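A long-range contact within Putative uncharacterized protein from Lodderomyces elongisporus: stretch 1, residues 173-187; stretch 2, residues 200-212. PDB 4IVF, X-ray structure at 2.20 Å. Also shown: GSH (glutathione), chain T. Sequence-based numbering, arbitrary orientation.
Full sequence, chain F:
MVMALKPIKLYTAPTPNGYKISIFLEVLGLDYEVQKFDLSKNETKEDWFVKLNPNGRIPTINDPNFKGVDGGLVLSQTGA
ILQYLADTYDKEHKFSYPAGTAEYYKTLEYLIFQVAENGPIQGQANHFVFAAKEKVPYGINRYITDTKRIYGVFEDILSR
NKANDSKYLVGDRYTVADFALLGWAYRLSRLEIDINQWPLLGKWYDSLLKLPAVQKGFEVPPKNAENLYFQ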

ATOM      1  N   ARG F 173      -3.370   7.279 -20.248  1.00 19.85           N
ATOM      2  CA  ARG F 173      -3.187   8.465 -19.426  1.00 17.03           C
ATOM      3  C   ARG F 173      -2.317   8.170 -18.216  1.00 15.25           C
ATOM      4  O   ARG F 173      -2.249   7.034 -17.753  1.00 18.22           O
ATOM      5  CB  ARG F 173      -4.547   9.035 -18.996  1.00 17.53           C
ATOM      6  CG  ARG F 173      -5.254   8.233 -17.907  1.00 18.72           C
ATOM      7  CD  ARG F 173      -6.773   8.413 -17.956  1.00 21.49           C
ATOM      8  NE  ARG F 173      -7.294   7.938 -19.233  1.00 28.52           N
ATOM      9  CZ  ARG F 173      -8.579   7.901 -19.570  1.00 34.34           C
ATOM     10  NH1 ARG F 173      -9.519   8.299 -18.719  1.00 18.28           N
ATOM     11  NH2 ARG F 173      -8.920   7.453 -20.772  1.00 18.91           N
ATOM     12  N   TYR F 174      -1.634   9.193 -17.718  1.00 22.23           N
ATOM     13  CA  TYR F 174      -0.982   9.085 -16.416  1.00 24.71           C
ATOM     14  C   TYR F 174      -2.057   8.970 -15.351  1.00 13.99           C
ATOM     15  O   TYR F 174      -3.092   9.626 -15.423  1.00 17.77           O
ATOM     16  CB  TYR F 174      -0.105  10.303 -16.126  1.00 24.67           C
ATOM     17  CG  TYR F 174       1.114  10.412 -17.009  1.00 19.80           C
ATOM     18  CD1 TYR F 174       2.093   9.423 -16.997  1.00 14.44           C
ATOM     19  CD2 TYR F 174       1.299  11.514 -17.844  1.00 16.13           C
ATOM     20  CE1 TYR F 174       3.220   9.521 -17.801  1.00 14.97           C
ATOM     21  CE2 TYR F 174       2.421  11.618 -18.654  1.00 16.68           C
ATOM     22  CZ  TYR F 174       3.377  10.619 -18.622  1.00 23.67           C
ATOM     23  OH  TYR F 174       4.500  10.714 -19.406  1.00 22.00           O
ATOM     24  N   THR F 175      -1.830   8.097 -14.386  1.00 13.15           N
ATOM     25  CA  THR F 175      -2.723   7.965 -13.252  1.00 16.28           C
ATOM     26  C   THR F 175      -1.922   8.138 -11.959  1.00 19.30           C
ATOM     27  O   THR F 175      -0.714   8.414 -11.999  1.00 13.42           O
ATOM     28  CB  THR F 175      -3.386   6.582 -13.239  1.00 18.00           C
ATOM     29  OG1 THR F 175      -2.367   5.568 -13.232  1.00 13.93           O
ATOM     30  CG2 THR F 175      -4.296   6.410 -14.465  1.00 15.01           C
ATOM     31  N   VAL F 176      -2.584   7.952 -10.817  1.00 15.64           N
ATOM     32  CA  VAL F 176      -1.904   8.078  -9.530  1.00 13.49           C
ATOM     33  C   VAL F 176      -0.816   7.010  -9.409  1.00 16.15           C
ATOM     34  O   VAL F 176       0.150   7.180  -8.676  1.00 13.67           O
ATOM     35  CB  VAL F 176      -2.886   7.979  -8.321  1.00 15.87           C
ATOM     36  CG1 VAL F 176      -3.778   9.212  -8.232  1.00 12.78           C
ATOM     37  CG2 VAL F 176      -3.732   6.718  -8.404  1.00 17.85           C
ATOM     38  N   ALA F 177      -0.971   5.907 -10.133  1.00 14.73           N
ATOM     39  CA  ALA F 177       0.029   4.854 -10.063  1.00 18.21           C
ATOM     40  C   ALA F 177       1.364   5.354 -10.620  1.00 15.56           C
ATOM     41  O   ALA F 177       2.413   5.123 -10.030  1.00 16.69           O
ATOM     42  CB  ALA F 177      -0.445   3.601 -10.790  1.00 13.80           C
ATOM     43  N   ASP F 178       1.323   6.065 -11.741  1.00 15.93           N
ATOM     44  CA  ASP F 178       2.539   6.655 -12.301  1.00 16.44           C
ATOM     45  C   ASP F 178       3.132   7.701 -11.354  1.00 15.63           C
ATOM     46  O   ASP F 178       4.338   7.743 -11.125  1.00 16.48           O
ATOM     47  CB  ASP F 178       2.255   7.303 -13.658  1.00 16.62           C
ATOM     48  CG  ASP F 178       1.634   6.340 -14.648  1.00 15.52           C
ATOM     49  OD1 ASP F 178       0.396   6.180 -14.634  1.00 14.71           O
ATOM     50  OD2 ASP F 178       2.383   5.739 -15.439  1.00 24.84           O
ATOM     51  N   PHE F 179       2.286   8.562 -10.810  1.00 13.21           N
ATOM     52  CA  PHE F 179       2.799   9.620  -9.957  1.00 13.22           C
ATOM     53  C   PHE F 179       3.386   9.073  -8.668  1.00 10.88           C
ATOM     54  O   PHE F 179       4.380   9.586  -8.177  1.00 14.32           O
ATOM     55  CB  PHE F 179       1.745  10.698  -9.741  1.00 16.35           C
ATOM     56  CG  PHE F 179       1.385  11.424 -11.006  1.00 17.85           C
ATOM     57  CD1 PHE F 179       2.332  12.195 -11.661  1.00 13.53           C
ATOM     58  CD2 PHE F 179       0.122  11.303 -11.562  1.00 17.52           C
ATOM     59  CE1 PHE F 179       2.026  12.858 -12.837  1.00 16.58           C
ATOM     60  CE2 PHE F 179      -0.195  11.952 -12.735  1.00 17.05           C
ATOM     61  CZ  PHE F 179       0.764  12.737 -13.383  1.00 16.47           C
ATOM     62  N   ALA F 180       2.799   7.999  -8.155  1.00 16.41           N
ATOM     63  CA  ALA F 180       3.344   7.288  -6.998  1.00 13.84           C
ATOM     64  C   ALA F 180       4.740   6.750  -7.268  1.00 14.37           C
ATOM     65  O   ALA F 180       5.657   6.953  -6.465  1.00 11.70           O
ATOM     66  CB  ALA F 180       2.413   6.148  -6.574  1.00 12.90           C
ATOM     67  N   LEU F 181       4.899   6.044  -8.385  1.00  9.48           N
ATOM     68  CA  LEU F 181       6.192   5.457  -8.730  1.00  9.34           C
ATOM     69  C   LEU F 181       7.255   6.549  -8.929  1.00 10.69           C
ATOM     70  O   LEU F 181       8.418   6.406  -8.530  1.00 10.24           O
ATOM     71  CB  LEU F 181       6.066   4.581  -9.989  1.00  9.45           C
ATOM     72  CG  LEU F 181       7.381   3.927 -10.437  1.00  9.49           C
ATOM     73  CD1 LEU F 181       7.892   2.976  -9.374  1.00  9.01           C
ATOM     74  CD2 LEU F 181       7.235   3.219 -11.775  1.00  9.86           C
ATOM     75  N   LEU F 182       6.828   7.651  -9.530  1.00 10.33           N
ATOM     76  CA  LEU F 182       7.712   8.754  -9.895  1.00 11.83           C
ATOM     77  C   LEU F 182       8.468   9.345  -8.694  1.00 13.58           C
ATOM     78  O   LEU F 182       9.642   9.707  -8.804  1.00 12.36           O
ATOM     79  CB  LEU F 182       6.893   9.844 -10.593  1.00 11.70           C
ATOM     80  CG  LEU F 182       7.627  11.067 -11.126  1.00 13.53           C
ATOM     81  CD1 LEU F 182       8.715  10.639 -12.105  1.00 14.11           C
ATOM     82  CD2 LEU F 182       6.652  12.039 -11.772  1.00 14.60           C
ATOM     83  N   GLY F 183       7.794   9.450  -7.551  1.00 14.25           N
ATOM     84  CA  GLY F 183       8.419  10.010  -6.366  1.00 12.58           C
ATOM     85  C   GLY F 183       9.673   9.237  -5.997  1.00 11.59           C
ATOM     86  O   GLY F 183      10.687   9.837  -5.675  1.00 13.87           O
ATOM     87  N   TRP F 184       9.593   7.906  -6.070  1.00 10.07           N
ATOM     88  CA  TRP F 184      10.679   7.008  -5.687  1.00  9.62           C
ATOM     89  C   TRP F 184      11.696   6.751  -6.785  1.00 18.79           C
ATOM     90  O   TRP F 184      12.874   6.492  -6.500  1.00 14.70           O
ATOM     91  CB  TRP F 184      10.119   5.677  -5.192  1.00  9.00           C
ATOM     92  CG  TRP F 184       9.681   5.746  -3.750  1.00 22.75           C
ATOM     93  CD1 TRP F 184       8.436   6.045  -3.279  1.00  8.92           C
ATOM     94  CD2 TRP F 184      10.504   5.522  -2.601  1.00 16.82           C
ATOM     95  NE1 TRP F 184       8.431   6.025  -1.898  1.00 16.23           N
ATOM     96  CE2 TRP F 184       9.689   5.704  -1.459  1.00 15.88           C
ATOM     97  CE3 TRP F 184      11.850   5.171  -2.425  1.00 14.53           C
ATOM     98  CZ2 TRP F 184      10.176   5.547  -0.158  1.00 14.13           C
ATOM     99  CZ3 TRP F 184      12.340   5.023  -1.122  1.00 16.25           C
ATOM    100  CH2 TRP F 184      11.503   5.214  -0.009  1.00  9.07           C
ATOM    101  N   ALA F 185      11.241   6.800  -8.036  1.00 21.26           N
ATOM    102  CA  ALA F 185      12.140   6.657  -9.182  1.00 17.47           C
ATOM    103  C   ALA F 185      13.164   7.790  -9.137  1.00 17.91           C
ATOM    104  O   ALA F 185      14.327   7.624  -9.493  1.00 17.79           O
ATOM    105  CB  ALA F 185      11.351   6.700 -10.488  1.00 10.91           C
ATOM    106  N   TYR F 186      12.703   8.946  -8.683  1.00 18.54           N
ATOM    107  CA  TYR F 186      13.538  10.116  -8.531  1.00 17.76           C
ATOM    108  C   TYR F 186      14.729   9.844  -7.602  1.00 19.37           C
ATOM    109  O   TYR F 186      15.776  10.475  -7.728  1.00 13.21           O
ATOM    110  CB  TYR F 186      12.674  11.251  -7.989  1.00 18.90           C
ATOM    111  CG  TYR F 186      13.383  12.563  -7.843  1.00 21.03           C
ATOM    112  CD1 TYR F 186      13.633  13.361  -8.946  1.00 27.15           C
ATOM    113  CD2 TYR F 186      13.794  13.014  -6.596  1.00 19.69           C
ATOM    114  CE1 TYR F 186      14.288  14.573  -8.813  1.00 33.19           C
ATOM    115  CE2 TYR F 186      14.444  14.225  -6.455  1.00 23.84           C
ATOM    116  CZ  TYR F 186      14.687  15.000  -7.561  1.00 31.26           C
ATOM    117  OH  TYR F 186      15.338  16.204  -7.416  1.00 42.92           O
ATOM    118  N   ARG F 187      14.572   8.883  -6.691  1.00 13.51           N
ATOM    119  CA  ARG F 187      15.594   8.600  -5.682  1.00 17.02           C
ATOM    120  C   ARG F 187      16.607   7.514  -6.080  1.00 18.25           C
ATOM    121  O   ARG F 187      17.552   7.244  -5.327  1.00 13.84           O
ATOM    122  CB  ARG F 187      14.932   8.217  -4.358  1.00 23.13           C
ATOM    123  CG  ARG F 187      14.544   9.386  -3.468  1.00 20.93           C
ATOM    124  CD  ARG F 187      15.748   9.888  -2.702  1.00 17.92           C
ATOM    125  NE  ARG F 187      15.349  10.727  -1.583  1.00 22.18           N
ATOM    126  CZ  ARG F 187      15.133  12.035  -1.669  1.00 26.37           C
ATOM    127  NH1 ARG F 187      15.269  12.665  -2.833  1.00 23.02           N
ATOM    128  NH2 ARG F 187      14.780  12.715  -0.585  1.00 27.92           N
ATOM    129  N   LEU F 200      12.102   1.243 -21.270  1.00 20.49           N
ATOM    130  CA  LEU F 200      10.749   1.781 -21.239  1.00 14.40           C
ATOM    131  C   LEU F 200      10.541   2.727 -20.041  1.00 13.93           C
ATOM    132  O   LEU F 200       9.990   3.814 -20.197  1.00 15.06           O
ATOM    133  CB  LEU F 200       9.709   0.660 -21.230  1.00 17.20           C
ATOM    134  CG  LEU F 200       9.697  -0.303 -22.424  1.00 21.31           C
ATOM    135  CD1 LEU F 200       8.560  -1.266 -22.251  1.00 17.33           C
ATOM    136  CD2 LEU F 200       9.578   0.440 -23.752  1.00 15.38           C
ATOM    137  N   LEU F 201      10.986   2.319 -18.859  1.00 13.42           N
ATOM    138  CA  LEU F 201      10.939   3.205 -17.689  1.00 17.46           C
ATOM    139  C   LEU F 201      11.715   4.501 -17.937  1.00 16.25           C
ATOM    140  O   LEU F 201      11.245   5.590 -17.594  1.00 20.01           O
ATOM    141  CB  LEU F 201      11.488   2.503 -16.454  1.00 13.93           C
ATOM    142  CG  LEU F 201      10.561   1.572 -15.677  1.00 15.32           C
ATOM    143  CD1 LEU F 201      11.349   0.872 -14.583  1.00 13.84           C
ATOM    144  CD2 LEU F 201       9.396   2.348 -15.068  1.00 14.28           C
ATOM    145  N   GLY F 202      12.899   4.374 -18.537  1.00 14.91           N
ATOM    146  CA  GLY F 202      13.711   5.520 -18.896  1.00 14.82           C
ATOM    147  C   GLY F 202      12.974   6.562 -19.715  1.00 15.30           C
ATOM    148  O   GLY F 202      13.119   7.747 -19.468  1.00 16.10           O
ATOM    149  N   LYS F 203      12.186   6.131 -20.700  1.00 15.48           N
ATOM    150  CA  LYS F 203      11.420   7.064 -21.534  1.00 17.44           C
ATOM    151  C   LYS F 203      10.241   7.652 -20.762  1.00 15.66           C
ATOM    152  O   LYS F 203       9.945   8.848 -20.852  1.00 27.81           O
ATOM    153  CB  LYS F 203      10.895   6.362 -22.794  1.00 18.19           C
ATOM    154  CG  LYS F 203      11.945   5.977 -23.816  1.00 26.96           C
ATOM    155  CD  LYS F 203      11.369   4.975 -24.818  1.00 37.00           C
ATOM    156  CE  LYS F 203      12.142   4.963 -26.132  1.00 44.92           C
ATOM    157  NZ  LYS F 203      11.280   5.284 -27.329  1.00 47.93           N
ATOM    158  N   TRP F 204       9.561   6.783 -20.028  1.00 14.84           N
ATOM    159  CA  TRP F 204       8.456   7.160 -19.161  1.00 20.41           C
ATOM    160  C   TRP F 204       8.935   8.202 -18.141  1.00 24.36           C
ATOM    161  O   TRP F 204       8.311   9.260 -17.965  1.00 26.15           O
ATOM    162  CB  TRP F 204       7.923   5.895 -18.477  1.00 17.63           C
ATOM    163  CG  TRP F 204       7.043   6.096 -17.270  1.00 14.73           C
ATOM    164  CD1 TRP F 204       5.687   6.188 -17.254  1.00 20.20           C
ATOM    165  CD2 TRP F 204       7.467   6.173 -15.903  1.00 14.04           C
ATOM    166  NE1 TRP F 204       5.236   6.338 -15.965  1.00 17.95           N
ATOM    167  CE2 TRP F 204       6.310   6.338 -15.117  1.00 15.47           C
ATOM    168  CE3 TRP F 204       8.720   6.135 -15.268  1.00 13.42           C
ATOM    169  CZ2 TRP F 204       6.361   6.465 -13.725  1.00 15.45           C
ATOM    170  CZ3 TRP F 204       8.768   6.274 -13.884  1.00 16.48           C
ATOM    171  CH2 TRP F 204       7.596   6.427 -13.131  1.00 11.89           C
ATOM    172  N   TYR F 205      10.066   7.917 -17.502  1.00 14.01           N
ATOM    173  CA  TYR F 205      10.662   8.849 -16.544  1.00 17.24           C
ATOM    174  C   TYR F 205      11.020  10.192 -17.191  1.00 17.97           C
ATOM    175  O   TYR F 205      10.662  11.257 -16.677  1.00 17.54           O
ATOM    176  CB  TYR F 205      11.904   8.219 -15.897  1.00 20.63           C
ATOM    177  CG  TYR F 205      12.524   9.063 -14.789  1.00 20.95           C
ATOM    178  CD1 TYR F 205      11.904   9.184 -13.551  1.00 17.92           C
ATOM    179  CD2 TYR F 205      13.723   9.726 -14.983  1.00 24.56           C
ATOM    180  CE1 TYR F 205      12.459   9.945 -12.539  1.00 19.37           C
ATOM    181  CE2 TYR F 205      14.288  10.475 -13.981  1.00 29.98           C
ATOM    182  CZ  TYR F 205      13.644  10.591 -12.758  1.00 24.38           C
ATOM    183  OH  TYR F 205      14.201  11.346 -11.757  1.00 20.21           O
ATOM    184  N   ASP F 206      11.717  10.135 -18.322  1.00 15.58           N
ATOM    185  CA  ASP F 206      12.132  11.350 -19.025  1.00 20.73           C
ATOM    186  C   ASP F 206      10.923  12.188 -19.449  1.00 21.33           C
ATOM    187  O   ASP F 206      10.967  13.425 -19.415  1.00 20.26           O
ATOM    188  CB  ASP F 206      13.004  11.031 -20.257  1.00 17.46           C
ATOM    189  CG  ASP F 206      14.335  10.374 -19.896  1.00 35.17           C
ATOM    190  OD1 ASP F 206      14.795  10.520 -18.738  1.00 32.40           O
ATOM    191  OD2 ASP F 206      14.925   9.708 -20.784  1.00 36.84           O
ATOM    192  N   SER F 207       9.856  11.511 -19.861  1.00 19.94           N
ATOM    193  CA  SER F 207       8.630  12.197 -20.270  1.00 22.29           C
ATOM    194  C   SER F 207       7.976  12.960 -19.116  1.00 21.61           C
ATOM    195  O   SER F 207       7.530  14.100 -19.284  1.00 22.10           O
ATOM    196  CB  SER F 207       7.638  11.203 -20.865  1.00 20.19           C
ATOM    197  OG  SER F 207       8.040  10.830 -22.167  1.00 25.43           O
ATOM    198  N   LEU F 208       7.918  12.329 -17.951  1.00 15.96           N
ATOM    199  CA  LEU F 208       7.319  12.971 -16.782  1.00 22.62           C
ATOM    200  C   LEU F 208       8.095  14.205 -16.295  1.00 22.40           C
ATOM    201  O   LEU F 208       7.494  15.209 -15.909  1.00 21.27           O
ATOM    202  CB  LEU F 208       7.118  11.956 -15.657  1.00 19.85           C
ATOM    203  CG  LEU F 208       5.904  11.069 -15.927  1.00 19.76           C
ATOM    204  CD1 LEU F 208       6.004   9.731 -15.218  1.00 13.56           C
ATOM    205  CD2 LEU F 208       4.650  11.804 -15.485  1.00 23.40           C
ATOM    206  N   LEU F 209       9.424  14.150 -16.340  1.00 20.70           N
ATOM    207  CA  LEU F 209      10.223  15.268 -15.844  1.00 17.50           C
ATOM    208  C   LEU F 209      10.141  16.468 -16.767  1.00 22.12           C
ATOM    209  O   LEU F 209      10.587  17.557 -16.413  1.00 25.72           O
ATOM    210  CB  LEU F 209      11.676  14.876 -15.693  1.00 20.92           C
ATOM    211  CG  LEU F 209      12.045  13.793 -14.694  1.00 25.68           C
ATOM    212  CD1 LEU F 209      13.522  13.545 -14.866  1.00 24.41           C
ATOM    213  CD2 LEU F 209      11.744  14.247 -13.291  1.00 25.46           C
ATOM    214  N   LYS F 210       9.575  16.271 -17.951  1.00 18.65           N
ATOM    215  CA  LYS F 210       9.421  17.367 -18.894  1.00 21.67           C
ATOM    216  C   LYS F 210       8.201  18.198 -18.536  1.00 22.10           C
ATOM    217  O   LYS F 210       8.080  19.338 -18.960  1.00 29.05           O
ATOM    218  CB  LYS F 210       9.291  16.849 -20.328  1.00 30.81           C
ATOM    219  CG  LYS F 210      10.549  16.242 -20.902  1.00 31.92           C
ATOM    220  CD  LYS F 210      10.350  15.933 -22.381  1.00 39.62           C
ATOM    221  CE  LYS F 210      11.664  15.606 -23.070  1.00 43.47           C
ATOM    222  NZ  LYS F 210      11.486  15.486 -24.545  1.00 51.49           N
ATOM    223  N   LEU F 211       7.301  17.621 -17.751  1.00 22.67           N
ATOM    224  CA  LEU F 211       6.081  18.312 -17.343  1.00 26.46           C
ATOM    225  C   LEU F 211       6.391  19.358 -16.282  1.00 29.95           C
ATOM    226  O   LEU F 211       7.016  19.053 -15.261  1.00 28.70           O
ATOM    227  CB  LEU F 211       5.052  17.325 -16.787  1.00 27.05           C
ATOM    228  CG  LEU F 211       4.774  16.040 -17.569  1.00 29.31           C
ATOM    229  CD1 LEU F 211       3.555  15.336 -16.997  1.00 27.91           C
ATOM    230  CD2 LEU F 211       4.598  16.316 -19.048  1.00 31.65           C
ATOM    231  N   PRO F 212       5.962  20.603 -16.526  1.00 31.53           N
ATOM    232  CA  PRO F 212       6.156  21.702 -15.576  1.00 28.82           C
ATOM    233  C   PRO F 212       5.567  21.405 -14.184  1.00 23.04           C
ATOM    234  O   PRO F 212       6.201  21.747 -13.197  1.00 24.25           O
ATOM    235  CB  PRO F 212       5.419  22.868 -16.243  1.00 32.64           C
ATOM    236  CG  PRO F 212       5.452  22.544 -17.696  1.00 34.04           C
ATOM    237  CD  PRO F 212       5.334  21.054 -17.778  1.00 31.35           C
TER
HETATM  238  N1  GSH T 301      11.594   5.233  10.221  1.00 37.65           N
HETATM  239  CA1 GSH T 301      12.552   5.175   9.144  1.00 45.55           C
HETATM  240  C1  GSH T 301      13.583   4.172   9.445  1.00 52.02           C
HETATM  241  O11 GSH T 301      13.472   3.451  10.463  1.00 51.66           O
HETATM  242  O12 GSH T 301      14.562   4.019   8.683  1.00 51.17           O
HETATM  243  CB1 GSH T 301      13.147   6.554   8.842  1.00 32.55           C
HETATM  244  CG1 GSH T 301      13.460   6.688   7.396  1.00 24.80           C
HETATM  245  CD1 GSH T 301      12.210   6.803   6.523  1.00 22.50           C
HETATM  246  OE1 GSH T 301      11.129   7.201   6.985  1.00 24.17           O
HETATM  247  N2  GSH T 301      12.263   6.438   5.059  1.00 22.62           N
HETATM  248  CA2 GSH T 301      11.065   6.545   4.241  1.00 22.61           C
HETATM  249  C2  GSH T 301      10.587   5.171   3.865  1.00 22.55           C
HETATM  250  O2  GSH T 301      11.396   4.264   3.723  1.00 23.25           O
HETATM  251  CB2 GSH T 301      11.366   7.267   3.007  1.00 28.19           C
HETATM  252  SG2 GSH T 301      12.089   8.830   3.360  1.00 38.23           S
HETATM  253  N3  GSH T 301       9.175   4.904   3.648  1.00 21.61           N
HETATM  254  CA3 GSH T 301       8.769   3.564   3.279  1.00 27.23           C
HETATM  255  C3  GSH T 301       7.595   3.606   2.384  1.00 30.36           C
HETATM  256  O31 GSH T 301       7.390   4.586   1.625  1.00 22.41           O
HETATM  257  O32 GSH T 301       6.787   2.637   2.402  1.00 34.89           O

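The helix that starts at Val176 and the helix through Trp204 and Leu208 cross almost at right angles (94°), with their axes 11.2 Å apart at the closest approach. Trp204 covers the most surface. Its CA-to-CB bond points sideways, but the t rotamer brings the indole to the first helix, where it sits as a knob among Asp178, Leu181, Leu182 and Ala185. Its one polar side-chain atom is satisfied there: Trp204 NE1 donates a hydrogen bond to Asp178 OD2 (3.0 Å). Asp178 OD1 accepts from Thr175 N (2.9 Å), so the same carboxylate also ties down the start of its own helix. The far end of the indole is apolar and meets apolar neighbours, with Trp204 CH2 3.5 Å from Leu181 CD2. Ala185 is small and lies at the indole edge, Ala185 CB 4.3 Å from Trp204 CZ3.

Tyr174, in the loop before the first helix, extends the contact. Leu208 CD2 lies over one face of its ring, 3.6 Å from the Tyr174 ring centroid, in a CH-pi contact. Leu208 CD2 is also 3.9 Å from Phe179 CE1. Tyr174 is partly exposed; Tyr174 OH is 3.5 Å from Ser207 CB.

Leu182 CD2 is 3.9 Å from Leu208 CB, and Leu182 CD1 is 3.8 Å from Tyr205 CD1. The stretches bury 619 Å² between them, both sides summed.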